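Local coordinates for capsular polysaccharide export system protein KpsC (Thermosulfurimonas dismutans, PDB 6MGB), which probably transfers beta-linked Kdo from a CMP-activated donor while building the glycolipid anchor of Gram-negative bacterial capsules, at residues A[164-169]-A[176-181]; A[169-174]-A[243-248]; A[199-204]-A[213-218]. All blocks are in the same frame, centred on the assembly; numbering follows the deposited sequence.

Contact 1 (A[164-169]-A[176-181]); sequences QTYGDM and ADEDTF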
loop_
_atom_site.group_PDB
_atom_site.type_symbol
_atom_site.label_atom_id
_atom_site.label_comp_id
_atom_site.label_asym_id
_atom_site.label_seq_id
_atom_site.Cartn_x
_atom_site.Cartn_y
_atom_site.Cartn_z
ATOM N N GLN A 164 -7.004 5.915 9.120
ATOM C CA GLN A 164 -7.296 5.093 7.955
ATOM C C GLN A 164 -8.795 5.114 7.685
ATOM O O GLN A 164 -9.578 5.712 8.431
ATOM C CB GLN A 164 -6.776 3.665 8.158
ATOM C CG GLN A 164 -5.263 3.575 8.084
ATOM C CD GLN A 164 -4.729 2.233 8.539
ATOM O OE1 GLN A 164 -4.069 2.132 9.574
ATOM N NE2 GLN A 164 -5.007 1.193 7.763
ATOM N N THR A 165 -9.193 4.468 6.591
ATOM C CA THR A 165 -10.589 4.427 6.180
ATOM C C THR A 165 -11.277 3.221 6.796
ATOM O O THR A 165 -10.715 2.121 6.836
ATOM C CB THR A 165 -10.713 4.358 4.656
ATOM O OG1 THR A 165 -10.164 3.120 4.186
ATOM C CG2 THR A 165 -9.982 5.518 4.000
ATOM N N TYR A 166 -12.501 3.423 7.270
ATOM C CA TYR A 166 -13.242 2.305 7.826
ATOM C C TYR A 166 -13.509 1.269 6.741
ATOM O O TYR A 166 -13.854 1.605 5.605
ATOM C CB TYR A 166 -14.556 2.776 8.447
ATOM C CG TYR A 166 -15.208 1.676 9.236
ATOM C CD1 TYR A 166 -14.983 1.538 10.597
ATOM C CD2 TYR A 166 -16.013 0.744 8.610
ATOM C CE1 TYR A 166 -15.567 0.513 11.313
ATOM C CE2 TYR A 166 -16.599 -0.282 9.315
ATOM C CZ TYR A 166 -16.371 -0.396 10.663
ATOM O OH TYR A 166 -16.966 -1.423 11.355
ATOM N N GLY A 167 -13.337 -0.002 7.098
ATOM C CA GLY A 167 -13.438 -1.087 6.148
ATOM C C GLY A 167 -12.129 -1.484 5.502
ATOM O O GLY A 167 -12.115 -2.420 4.694
ATOM N N ASP A 168 -11.032 -0.805 5.833
ATOM C CA ASP A 168 -9.718 -1.125 5.291
ATOM C C ASP A 168 -9.313 -2.537 5.697
ATOM O O ASP A 168 -9.075 -2.801 6.879
ATOM C CB ASP A 168 -8.696 -0.096 5.783
ATOM C CG ASP A 168 -7.346 -0.235 5.114
ATOM O OD1 ASP A 168 -7.122 -1.227 4.389
ATOM O OD2 ASP A 168 -6.503 0.665 5.315
ATOM N N MET A 169 -9.236 -3.451 4.725
ATOM C CA MET A 169 -8.911 -4.841 5.030
ATOM C C MET A 169 -7.533 -4.991 5.657
ATOM O O MET A 169 -7.287 -5.985 6.348
ATOM C CB MET A 169 -8.986 -5.700 3.763
ATOM C CG MET A 169 -10.374 -5.818 3.144
ATOM S SD MET A 169 -11.595 -6.645 4.192
ATOM C CE MET A 169 -10.807 -8.215 4.542
ATOM N N ALA A 176 -5.038 -6.511 13.527
ATOM C CA ALA A 176 -5.592 -5.472 14.382
ATOM C C ALA A 176 -7.115 -5.458 14.255
ATOM O O ALA A 176 -7.713 -6.319 13.604
ATOM C CB ALA A 176 -4.970 -4.125 14.010
ATOM N N ASP A 177 -7.752 -4.484 14.897
ATOM C CA ASP A 177 -9.185 -4.277 14.717
ATOM C C ASP A 177 -9.495 -2.801 14.945
ATOM O O ASP A 177 -8.592 -1.966 15.049
ATOM C CB ASP A 177 -10.000 -5.206 15.632
ATOM C CG ASP A 177 -9.807 -4.915 17.116
ATOM O OD1 ASP A 177 -9.366 -3.803 17.478
ATOM O OD2 ASP A 177 -10.105 -5.814 17.931
ATOM N N GLU A 178 -10.788 -2.484 15.027
ATOM C CA GLU A 178 -11.207 -1.090 15.114
ATOM C C GLU A 178 -10.699 -0.440 16.394
ATOM O O GLU A 178 -10.337 0.743 16.399
ATOM C CB GLU A 178 -12.733 -0.994 15.036
ATOM C CG GLU A 178 -13.342 -1.478 13.718
ATOM C CD GLU A 178 -13.313 -2.988 13.560
ATOM O OE1 GLU A 178 -13.478 -3.697 14.574
ATOM O OE2 GLU A 178 -13.116 -3.469 12.424
ATOM N N ASP A 179 -10.662 -1.195 17.491
ATOM C CA ASP A 179 -10.255 -0.647 18.778
ATOM C C ASP A 179 -8.748 -0.451 18.887
ATOM O O ASP A 179 -8.296 0.244 19.803
ATOM C CB ASP A 179 -10.752 -1.557 19.905
ATOM C CG ASP A 179 -10.957 -0.813 21.212
ATOM O OD1 ASP A 179 -10.388 -1.237 22.239
ATOM O OD2 ASP A 179 -11.676 0.210 21.210
ATOM N N THR A 180 -7.964 -1.037 17.977
ATOM C CA THR A 180 -6.526 -0.789 17.963
ATOM C C THR A 180 -6.216 0.690 17.769
ATOM O O THR A 180 -5.210 1.187 18.290
ATOM C CB THR A 180 -5.868 -1.615 16.856
ATOM O OG1 THR A 180 -6.269 -2.985 16.984
ATOM C CG2 THR A 180 -4.350 -1.518 16.935
ATOM N N PHE A 181 -7.062 1.410 17.031
ATOM C CA PHE A 181 -6.825 2.834 16.816
ATOM C C PHE A 181 -6.964 3.616 18.118
ATOM O O PHE A 181 -6.216 4.571 18.359
ATOM C CB PHE A 181 -7.781 3.360 15.749
ATOM C CG PHE A 181 -7.417 2.933 14.359
ATOM C CD1 PHE A 181 -7.874 1.731 13.846
ATOM C CD2 PHE A 181 -6.602 3.728 13.571
ATOM C CE1 PHE A 181 -7.532 1.333 12.567
ATOM C CE2 PHE A 181 -6.256 3.336 12.293
ATOM C CZ PHE A 181 -6.720 2.138 11.792
#

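Contact 2 (A[169-174]-A[243-248]); sequences MSVRLG and YTVSSQ. With C5P (cytidine-5'-monophosphate), chain D.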
loop_
_atom_site.group_PDB
_atom_site.type_symbol
_atom_site.label_atom_id
_atom_site.label_comp_id
_atom_site.label_asym_id
_atom_site.label_seq_id
_atom_site.Cartn_x
_atom_site.Cartn_y
_atom_site.Cartn_z
ATOM N N MET A 169 -9.236 -3.451 4.725
ATOM C CA MET A 169 -8.911 -4.841 5.030
ATOM C C MET A 169 -7.533 -4.991 5.657
ATOM O O MET A 169 -7.287 -5.985 6.348
ATOM C CB MET A 169 -8.986 -5.700 3.763
ATOM C CG MET A 169 -10.374 -5.818 3.144
ATOM S SD MET A 169 -11.595 -6.645 4.192
ATOM C CE MET A 169 -10.807 -8.215 4.542
ATOM N N SER A 170 -6.623 -4.040 5.433
ATOM C CA SER A 170 -5.279 -4.162 5.985
ATOM C C SER A 170 -5.262 -4.069 7.505
ATOM O O SER A 170 -4.249 -4.422 8.119
ATOM C CB SER A 170 -4.365 -3.088 5.393
ATOM O OG SER A 170 -4.664 -1.807 5.920
ATOM N N VAL A 171 -6.349 -3.607 8.123
ATOM C CA VAL A 171 -6.407 -3.538 9.580
ATOM C C VAL A 171 -6.580 -4.933 10.169
ATOM O O VAL A 171 -5.705 -5.438 10.882
ATOM C CB VAL A 171 -7.536 -2.591 10.025
ATOM C CG1 VAL A 171 -7.736 -2.651 11.535
ATOM C CG2 VAL A 171 -7.223 -1.169 9.590
ATOM N N ARG A 172 -7.709 -5.581 9.874
ATOM C CA ARG A 172 -7.979 -6.882 10.482
ATOM C C ARG A 172 -7.075 -7.964 9.908
ATOM O O ARG A 172 -6.644 -8.865 10.636
ATOM C CB ARG A 172 -9.452 -7.249 10.319
ATOM C CG ARG A 172 -10.348 -6.535 11.321
ATOM C CD ARG A 172 -11.767 -7.074 11.333
ATOM N NE ARG A 172 -12.547 -6.502 12.432
ATOM C CZ ARG A 172 -12.766 -7.093 13.606
ATOM N NH1 ARG A 172 -12.283 -8.301 13.866
ATOM N NH2 ARG A 172 -13.486 -6.470 14.531
ATOM N N LEU A 173 -6.761 -7.897 8.614
ATOM C CA LEU A 173 -5.774 -8.825 8.081
ATOM C C LEU A 173 -4.354 -8.456 8.490
ATOM O O LEU A 173 -3.440 -9.259 8.278
ATOM C CB LEU A 173 -5.886 -8.910 6.558
ATOM C CG LEU A 173 -7.118 -9.652 6.030
ATOM C CD1 LEU A 173 -7.140 -9.714 4.509
ATOM C CD2 LEU A 173 -7.162 -11.063 6.595
ATOM N N GLY A 174 -4.153 -7.277 9.077
ATOM C CA GLY A 174 -2.894 -6.944 9.710
ATOM C C GLY A 174 -2.916 -7.228 11.201
ATOM O O GLY A 174 -2.124 -6.663 11.961
ATOM N N TYR A 243 2.910 7.206 14.241
ATOM C CA TYR A 243 2.096 6.117 14.768
ATOM C C TYR A 243 1.112 5.660 13.701
ATOM O O TYR A 243 0.413 6.487 13.105
ATOM C CB TYR A 243 1.332 6.554 16.020
ATOM C CG TYR A 243 2.187 6.729 17.256
ATOM C CD1 TYR A 243 2.959 7.869 17.434
ATOM C CD2 TYR A 243 2.204 5.764 18.253
ATOM C CE1 TYR A 243 3.735 8.035 18.565
ATOM C CE2 TYR A 243 2.976 5.922 19.387
ATOM C CZ TYR A 243 3.738 7.058 19.539
ATOM O OH TYR A 243 4.507 7.215 20.667
ATOM N N THR A 244 1.051 4.348 13.467
ATOM C CA THR A 244 0.163 3.793 12.455
ATOM C C THR A 244 -0.260 2.388 12.858
ATOM O O THR A 244 0.460 1.686 13.574
ATOM C CB THR A 244 0.834 3.757 11.071
ATOM O OG1 THR A 244 -0.139 3.435 10.070
ATOM C CG2 THR A 244 1.960 2.723 11.032
ATOM N N VAL A 245 -1.441 1.988 12.389
ATOM C CA VAL A 245 -1.914 0.616 12.549
ATOM C C VAL A 245 -1.387 -0.202 11.379
ATOM O O VAL A 245 -0.574 -1.116 11.563
ATOM C CB VAL A 245 -3.452 0.546 12.630
ATOM C CG1 VAL A 245 -3.921 -0.909 12.652
ATOM C CG2 VAL A 245 -3.961 1.281 13.864
ATOM N N SER A 246 -1.840 0.130 10.159
ATOM C CA SER A 246 -1.440 -0.642 8.985
ATOM C C SER A 246 -1.398 0.180 7.697
ATOM O O SER A 246 -1.399 -0.411 6.610
ATOM C CB SER A 246 -2.402 -1.821 8.779
ATOM O OG SER A 246 -3.712 -1.356 8.496
ATOM N N SER A 247 -1.348 1.507 7.779
ATOM C CA SER A 247 -1.441 2.343 6.591
ATOM C C SER A 247 -0.163 2.276 5.757
ATOM O O SER A 247 0.947 2.161 6.282
ATOM C CB SER A 247 -1.716 3.793 6.988
ATOM O OG SER A 247 -1.686 4.648 5.859
ATOM N N GLN A 248 -0.331 2.365 4.434
ATOM C CA GLN A 248 0.823 2.498 3.550
ATOM C C GLN A 248 1.618 3.757 3.868
ATOM O O GLN A 248 2.820 3.821 3.585
ATOM C CB GLN A 248 0.374 2.518 2.088
ATOM C CG GLN A 248 1.508 2.728 1.087
ATOM C CD GLN A 248 1.020 2.767 -0.347
ATOM O OE1 GLN A 248 -0.051 2.248 -0.666
ATOM N NE2 GLN A 248 1.800 3.391 -1.219
HETATM O O3P C5P D . -2.881 2.409 3.171
HETATM P P C5P D . -3.787 3.619 3.152
HETATM O O1P C5P D . -4.138 3.994 4.588
HETATM O O2P C5P D . -5.067 3.549 2.341
HETATM O "O5'" C5P D . -2.903 4.805 2.568
HETATM C "C5'" C5P D . -2.758 5.004 1.170
HETATM C "C4'" C5P D . -1.981 6.265 0.891
HETATM O "O4'" C5P D . -2.819 7.413 1.185
HETATM C "C3'" C5P D . -0.744 6.473 1.753
HETATM O "O3'" C5P D . 0.394 5.799 1.246
HETATM C "C2'" C5P D . -0.589 7.989 1.770
HETATM O "O2'" C5P D . 0.054 8.454 0.592
HETATM C "C1'" C5P D . -2.047 8.450 1.754
HETATM N N1 C5P D . -2.560 8.720 3.118
HETATM C C2 C5P D . -2.660 10.125 3.627
HETATM N N3 C5P D . -3.183 10.386 5.014
HETATM C C4 C5P D . -3.600 9.278 5.869
HETATM C C5 C5P D . -3.501 7.880 5.362
HETATM C C6 C5P D . -2.978 7.620 3.976
HETATM O O2 C5P D . -2.324 11.025 2.940
HETATM N N4 C5P D . -4.105 9.530 7.215
#

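Contact 3 (A[199-204]-A[213-218]); sequences VKVHPE and YLARMK. With C5P (cytidine-5'-monophosphate), chain D.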
loop_
_atom_site.group_PDB
_atom_site.type_symbol
_atom_site.label_atom_id
_atom_site.label_comp_id
_atom_site.label_asym_id
_atom_site.label_seq_id
_atom_site.Cartn_x
_atom_site.Cartn_y
_atom_site.Cartn_z
ATOM N N VAL A 199 -3.301 14.308 14.308
ATOM C CA VAL A 199 -3.954 13.192 13.635
ATOM C C VAL A 199 -4.207 13.602 12.192
ATOM O O VAL A 199 -4.833 14.638 11.939
ATOM C CB VAL A 199 -5.274 12.802 14.327
ATOM C CG1 VAL A 199 -6.011 11.729 13.531
ATOM C CG2 VAL A 199 -5.015 12.329 15.747
ATOM N N LYS A 200 -3.733 12.789 11.250
ATOM C CA LYS A 200 -3.923 13.054 9.828
ATOM C C LYS A 200 -5.072 12.188 9.324
ATOM O O LYS A 200 -4.973 10.956 9.311
ATOM C CB LYS A 200 -2.644 12.786 9.037
ATOM C CG LYS A 200 -2.800 12.953 7.526
ATOM C CD LYS A 200 -3.469 14.278 7.174
ATOM C CE LYS A 200 -3.421 14.571 5.683
ATOM N NZ LYS A 200 -3.947 13.445 4.864
ATOM N N VAL A 201 -6.160 12.839 8.910
ATOM C CA VAL A 201 -7.304 12.126 8.361
ATOM C C VAL A 201 -6.984 11.645 6.951
ATOM O O VAL A 201 -6.261 12.303 6.190
ATOM C CB VAL A 201 -8.550 13.031 8.376
ATOM C CG1 VAL A 201 -9.727 12.356 7.687
ATOM C CG2 VAL A 201 -8.916 13.402 9.809
ATOM N N HIS A 202 -7.540 10.490 6.596
ATOM C CA HIS A 202 -7.260 9.880 5.304
ATOM C C HIS A 202 -7.919 10.693 4.187
ATOM O O HIS A 202 -9.035 11.191 4.360
ATOM C CB HIS A 202 -7.780 8.441 5.295
ATOM C CG HIS A 202 -7.301 7.620 4.138
ATOM N ND1 HIS A 202 -7.812 7.757 2.866
ATOM C CD2 HIS A 202 -6.377 6.633 4.067
ATOM C CE1 HIS A 202 -7.215 6.899 2.058
ATOM N NE2 HIS A 202 -6.340 6.204 2.762
ATOM N N PRO A 203 -7.258 10.847 3.034
ATOM C CA PRO A 203 -7.850 11.682 1.971
ATOM C C PRO A 203 -9.228 11.228 1.522
ATOM O O PRO A 203 -10.077 12.074 1.217
ATOM C CB PRO A 203 -6.819 11.589 0.834
ATOM C CG PRO A 203 -5.946 10.421 1.174
ATOM C CD PRO A 203 -5.914 10.375 2.663
ATOM N N GLU A 204 -9.477 9.917 1.457
ATOM C CA GLU A 204 -10.803 9.439 1.074
ATOM C C GLU A 204 -11.859 9.852 2.090
ATOM O O GLU A 204 -13.040 9.974 1.743
ATOM C CB GLU A 204 -10.790 7.920 0.906
ATOM C CG GLU A 204 -10.042 7.443 -0.327
ATOM C CD GLU A 204 -9.958 5.932 -0.409
ATOM O OE1 GLU A 204 -10.835 5.255 0.167
ATOM O OE2 GLU A 204 -9.011 5.420 -1.044
ATOM N N TYR A 213 -11.435 6.033 11.348
ATOM C CA TYR A 213 -11.415 5.497 12.703
ATOM C C TYR A 213 -11.218 6.615 13.722
ATOM O O TYR A 213 -12.099 6.883 14.546
ATOM C CB TYR A 213 -10.311 4.446 12.840
ATOM C CG TYR A 213 -10.477 3.238 11.943
ATOM C CD1 TYR A 213 -11.254 2.156 12.338
ATOM C CD2 TYR A 213 -9.842 3.171 10.709
ATOM C CE1 TYR A 213 -11.402 1.045 11.525
ATOM C CE2 TYR A 213 -9.984 2.065 9.889
ATOM C CZ TYR A 213 -10.763 1.006 10.302
ATOM O OH TYR A 213 -10.902 -0.095 9.487
ATOM N N LEU A 214 -10.063 7.282 13.674
ATOM C CA LEU A 214 -9.796 8.376 14.601
ATOM C C LEU A 214 -10.642 9.601 14.280
ATOM O O LEU A 214 -10.969 10.379 15.183
ATOM C CB LEU A 214 -8.312 8.739 14.567
ATOM C CG LEU A 214 -7.340 7.647 15.020
ATOM C CD1 LEU A 214 -5.911 8.038 14.682
ATOM C CD2 LEU A 214 -7.487 7.388 16.510
ATOM N N ALA A 215 -11.012 9.783 13.011
ATOM C CA ALA A 215 -11.765 10.969 12.620
ATOM C C ALA A 215 -13.142 11.005 13.275
ATOM O O ALA A 215 -13.700 12.091 13.471
ATOM C CB ALA A 215 -11.899 11.022 11.098
ATOM N N ARG A 216 -13.700 9.844 13.618
ATOM C CA ARG A 216 -15.013 9.769 14.250
ATOM C C ARG A 216 -14.954 9.842 15.769
ATOM O O ARG A 216 -15.999 10.014 16.404
ATOM C CB ARG A 216 -15.725 8.472 13.855
ATOM C CG ARG A 216 -15.835 8.257 12.360
ATOM C CD ARG A 216 -16.775 9.220 11.670
ATOM N NE ARG A 216 -18.179 9.024 12.025
ATOM C CZ ARG A 216 -19.189 9.602 11.386
ATOM N NH1 ARG A 216 -18.930 10.398 10.365
ATOM N NH2 ARG A 216 -20.446 9.394 11.766
ATOM N N MET A 217 -13.775 9.707 16.364
ATOM C CA MET A 217 -13.655 9.738 17.812
ATOM C C MET A 217 -13.726 11.171 18.331
ATOM O O MET A 217 -13.435 12.136 17.619
ATOM C CB MET A 217 -12.338 9.107 18.261
ATOM C CG MET A 217 -12.166 7.652 17.879
ATOM S SD MET A 217 -10.623 6.990 18.532
ATOM C CE MET A 217 -10.574 5.394 17.727
ATOM N N LYS A 218 -14.121 11.296 19.595
ATOM C CA LYS A 218 -14.085 12.567 20.315
ATOM C C LYS A 218 -12.805 12.563 21.141
ATOM O O LYS A 218 -12.743 11.947 22.208
ATOM C CB LYS A 218 -15.317 12.747 21.196
ATOM C CG LYS A 218 -16.600 13.031 20.440
ATOM C CD LYS A 218 -17.753 13.255 21.405
ATOM C CE LYS A 218 -19.061 13.503 20.674
ATOM N NZ LYS A 218 -20.199 13.663 21.621
HETATM O O3P C5P D . -2.881 2.409 3.171
HETATM P P C5P D . -3.787 3.619 3.152
HETATM O O1P C5P D . -4.138 3.994 4.588
HETATM O O2P C5P D . -5.067 3.549 2.341
HETATM O "O5'" C5P D . -2.903 4.805 2.568
HETATM C "C5'" C5P D . -2.758 5.004 1.170
HETATM C "C4'" C5P D . -1.981 6.265 0.891
HETATM O "O4'" C5P D . -2.819 7.413 1.185
HETATM C "C3'" C5P D . -0.744 6.473 1.753
HETATM O "O3'" C5P D . 0.394 5.799 1.246
HETATM C "C2'" C5P D . -0.589 7.989 1.770
HETATM O "O2'" C5P D . 0.054 8.454 0.592
HETATM C "C1'" C5P D . -2.047 8.450 1.754
HETATM N N1 C5P D . -2.560 8.720 3.118
HETATM C C2 C5P D . -2.660 10.125 3.627
HETATM N N3 C5P D . -3.183 10.386 5.014
HETATM C C4 C5P D . -3.600 9.278 5.869
HETATM C C5 C5P D . -3.501 7.880 5.362
HETATM C C6 C5P D . -2.978 7.620 3.976
HETATM O O2 C5P D . -2.324 11.025 2.940
HETATM N N4 C5P D . -4.105 9.530 7.215
#

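Contact 1 (A[164-169]-A[176-181])
Gln164 sets its amide against the rim of the Phe181 ring, in the loop that follows strand 158-162 of the parallel sheet, part of the nucleotide-binding half expected of a GT-B fold. Its OE1 reaches Phe181 CZ at 3.5 Å, close to the ring plane, while the amide itself is turned 65° out of that plane. CG stands opposite the carbonyl carbon (chi1 -72°) and the chain runs on extended, which carries the amide past the ring edge to Asp168. There NE2 donates to Asp168 OD2 at 2.9 Å, with OD2 lying in the amide plane although it is met from above its own carboxylate. Were this residue an alanine, Asp168 OD2 would probably lose this donor and a gap would open beside the Phe181 edge. Thr165 begins a type II turn, closed by Asp168 N to Thr165 O at 3.1 Å. At its second position Tyr166 brings CE1 to Glu178 CG at 3.8 Å; the bend of Glu178 turns its carboxylate to a salt bridge with Arg172. Gly167, third in the turn, has a positive phi at which a CB would press on the Tyr166 carbonyl. Asp168 then takes the N-cap of helix 169-172, OD1 accepting from Ser170 N. Helix 180-191 is led in by a capping box: Asp177 OD1 accepts weakly from Thr180 N, and in return Asp177 N donates to Thr180 OG1 at 3.0 Å, nearly straight at 169°.

Contact 2 (A[169-174]-A[243-248])
Ser170 and Ser246 meet hydroxyl to hydroxyl, their OG atoms 2.8 Å apart, in a fully buried contact between helix 169-172 and the turn after strand 241-244. Both oxygens sit between their own backbone N and carbonyl carbon (chi1 73° and 64°), a shared choice that points them at each other. Ser170 O also lies 3.1 Å from Ser246 OG, a weak alternative partner. As an acceptor, Ser246 OG is supplied by Gln164 NE2, a nitrogen that serves Asp168 as well. Next to the hydroxyls, Val171 CG1 meets Val245 CG1 at 4.3 Å; the other branch, CG2, lies against Ser246 OG. Within the helical segment itself, a CB at Gly174 would clash with Ser170 O.

The next residues turn to the CMP phosphate. Ser247 N is satisfied by Thr244 OG1 at 3.2 Å, an ST motif that fixes the turn out of the strand. Ser247 OG gives its proton to C5P O1P at 2.8 Å and, as N-cap of helix 248-255, accepts from Met249 N. Gln248 N donates to C5P O3P at 2.8 Å, almost straight at 173°. With the phosphate at this N-terminus, the helix dipole may well add to its binding. The amide of Gln248 is held by Lys140 NZ at OE1 and Phe76 O at NE2.

Within the fold, Val171 and Val245 both pack on Phe181 of helix 180-191, while strand 241-244 lies between strands 158-162 and 259-262 in the parallel sheet.

Contact 3 (A[199-204]-A[213-218])
Val199 and Val201 press on Leu214 and Ala215, joining the C-terminal end of strand 196-200 in the parallel, GT-B-type sheet to the irregular turns ahead of strand 224-226. These apolar contacts are the whole of the direct meeting. Val199 CG1, anti to its own N (chi1 174°), comes within 3.9 Å of Leu214 CD1 and just as near to its CB, so the branch lies alongside the base of the leucine as well as its end. Val201 uses the other branch, CG2, against Ala215 CB at 4.0 Å. The turn is held further by Asp163, whose carboxylate accepts from the backbone N of both Leu214 and Ala215.

The hydrogen bonds of 199-204 serve the ligand and the segment's own backbone. The Lys200 side chain leaves the backbone away from 213-218 and bends at chi2 and chi4, placing NZ 2.9 Å from Val201 O, nearly in line with the carbonyl (163°), and 3.2 Å from cytosine N3 of C5P. A longer, weak bond runs from NZ to cytosine O2. Lys200 O accepts weakly from cytosine N4 at 2.7 Å, so lysine backbone and side chain together read the Watson-Crick edge of the base. His202 NE2 donates to C5P O2P at 3.0 Å (152°), while its ND1 accepts from Glu204 N at 3.1 Å; this N-cap bond, close to the ring plane, fixes the imidazole's rotation toward the phosphate.

Van der Waals cover comes from Pro203, whose CD lies over one face of the His202 ring, offset toward its rim, and also reaches cytosine C2 at 3.4 Å.

How the contacts relate
From the N terminus, strand 158-162 leads into 164-169, and contact 1 closes the first loop when the chain returns at 176-181, having passed through helix 169-172. That helix opens contact 2, which stays unclosed until 243-248, so contacts 1 and 2 cross along the chain and share Met169. Contact 3 follows contact 1 in series, closing the short excursion after strand 196-200, and is nested inside the long loop of contact 2. Tyr213 links contact 3 back to contact 1, stacking on Phe181 and meeting Tyr166. Contacts 2 and 3 reach the same parallel sheet, and both bind one CMP: 243-248 at the phosphate, 199-204 at base and phosphate.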